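Side-chain contact in Udp-n-acetylglucosamine pyrophosphorylase (Trypanosoma brucei, PDB 4BQH), which probably catalyses the formation of UDP-N-acetylglucosamine and diphosphate from UTP and N-acetylglucosamine 1-phosphate: residues K145-F148 and M149-C152. Residues are numbered along the deposited sequence; the frame is centred on the assembly and turned at random.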
loop_
_atom_site.group_PDB
_atom_site.type_symbol
_atom_site.label_atom_id
_atom_site.label_comp_id
_atom_site.label_asym_id
_atom_site.label_seq_id
_atom_site.Cartn_x
_atom_site.Cartn_y
_atom_site.Cartn_z
ATOM N N LYS A 145 16.616 -2.403 -10.876
ATOM C CA LYS A 145 15.992 -3.073 -9.748
ATOM C C LYS A 145 14.491 -3.114 -9.947
ATOM O O LYS A 145 13.904 -2.136 -10.412
ATOM C CB LYS A 145 16.305 -2.315 -8.457
ATOM C CG LYS A 145 17.796 -2.249 -8.136
ATOM C CD LYS A 145 18.030 -1.410 -6.913
ATOM C CE LYS A 145 19.537 -1.288 -6.652
ATOM N NZ LYS A 145 19.746 -0.326 -5.537
ATOM N N SER A 146 13.896 -4.250 -9.601
ATOM C CA SER A 146 12.436 -4.383 -9.550
ATOM C C SER A 146 11.815 -3.477 -8.473
ATOM O O SER A 146 12.492 -2.993 -7.562
ATOM C CB SER A 146 12.016 -5.846 -9.324
ATOM O OG SER A 146 12.403 -6.367 -8.047
ATOM N N LEU A 147 10.519 -3.235 -8.596
ATOM C CA LEU A 147 9.810 -2.543 -7.536
ATOM C C LEU A 147 9.932 -3.300 -6.199
ATOM O O LEU A 147 10.182 -2.666 -5.180
ATOM C CB LEU A 147 8.349 -2.277 -7.937
ATOM C CG LEU A 147 8.182 -1.347 -9.150
ATOM C CD1 LEU A 147 6.704 -1.356 -9.526
ATOM C CD2 LEU A 147 8.658 0.068 -8.863
ATOM N N PHE A 148 9.800 -4.629 -6.199
ATOM C CA PHE A 148 10.015 -5.410 -4.958
ATOM C C PHE A 148 11.397 -5.135 -4.365
ATOM O O PHE A 148 11.520 -4.883 -3.182
ATOM C CB PHE A 148 9.855 -6.921 -5.163
ATOM C CG PHE A 148 8.429 -7.419 -5.123
ATOM C CD1 PHE A 148 7.558 -7.031 -4.104
ATOM C CD2 PHE A 148 7.982 -8.365 -6.055
ATOM C CE1 PHE A 148 6.252 -7.532 -4.051
ATOM C CE2 PHE A 148 6.669 -8.879 -5.999
ATOM C CZ PHE A 148 5.799 -8.454 -5.000
ATOM N N MET A 149 12.429 -5.160 -5.200
ATOM C CA MET A 149 13.784 -4.996 -4.707
ATOM C C MET A 149 13.974 -3.656 -4.024
ATOM O O MET A 149 14.557 -3.597 -2.946
ATOM C CB MET A 149 14.799 -5.159 -5.846
ATOM C CG MET A 149 16.236 -4.987 -5.390
ATOM S SD MET A 149 17.273 -5.686 -6.682
ATOM C CE MET A 149 18.884 -5.510 -5.921
ATOM N N MET A 150 13.459 -2.583 -4.629
ATOM C CA MET A 150 13.610 -1.248 -4.045
ATOM C C MET A 150 12.838 -1.117 -2.719
ATOM O O MET A 150 13.332 -0.484 -1.790
ATOM C CB MET A 150 13.265 -0.138 -5.036
ATOM C CG MET A 150 14.366 0.066 -6.091
ATOM S SD MET A 150 13.988 1.309 -7.349
ATOM C CE MET A 150 12.611 0.517 -8.156
ATOM N N HIS A 151 11.659 -1.726 -2.632
ATOM C CA HIS A 151 10.937 -1.779 -1.347
ATOM C C HIS A 151 11.751 -2.428 -0.265
ATOM O O HIS A 151 11.841 -1.890 0.841
ATOM C CB HIS A 151 9.579 -2.469 -1.456
ATOM C CG HIS A 151 8.413 -1.504 -1.583
ATOM N ND1 HIS A 151 8.246 -0.714 -2.667
ATOM C CD2 HIS A 151 7.341 -1.243 -0.738
ATOM C CE1 HIS A 151 7.111 0.045 -2.516
ATOM N NE2 HIS A 151 6.564 -0.270 -1.340
ATOM N N CYS A 152 12.366 -3.569 -0.569
ATOM C CA CYS A 152 13.143 -4.305 0.431
ATOM C C CYS A 152 14.406 -3.556 0.848
ATOM O O CYS A 152 14.810 -3.603 2.015
ATOM C CB CYS A 152 13.486 -5.708 -0.073
ATOM S SG CYS A 152 12.028 -6.755 -0.312
HETATM O O HOH W 1 9.665 0.045 -5.060
#
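S146 is the N-cap of the helix that begins at L147 and runs on through M149-C152, and three successive i to i+4 backbone bonds, M150 N to S146 O, H151 N to L147 O and C152 N to F148 O, form its first turn and the start of the second. The cap is a side-chain bond: S146 OG accepts from M149 N at 3.1 Å with an N-H...O angle of 154°. A chi1 of 66° sets that hydroxyl between its own backbone N and carbonyl carbon, which turns it back over the first turn, where it also meets M149 CB at 3.5 Å. An N-H of the first turn, with no carbonyl one helical turn before it within the helix, thus gets an acceptor from the cap side chain.

K145, one residue before the cap, packs its aliphatic part on two methionines. M149, extended with CG anti to the backbone N (chi1 180°), crosses the lysine chain at about a right angle and brings SD to 3.8 Å from K145 CG. M150 passes on another side of the lysine, its CG 3.9 Å from K145 CB; the chain then bends at chi3, placing CE 3.7 Å from K145 O and 4.0 Å from L147 CD2. The ammonium end of K145 runs on to salt bridges with E153 and E541. Farther along, one water donates to L147 O at 2.8 Å; L147 O thus receives two donors, this water and H151 N. The same water bridges to the H151 side chain, lying in the plane of the ring at its edge, 2.9 Å from H151 ND1.

Within the GT-A-like core, this N-terminal end of helix 147-166 lies beside helix 185-194, where F148 meets the F192 ring edge-to-face and S146 touches F191, while F148 and C152 rest on V178 and L176 of strand 175-180.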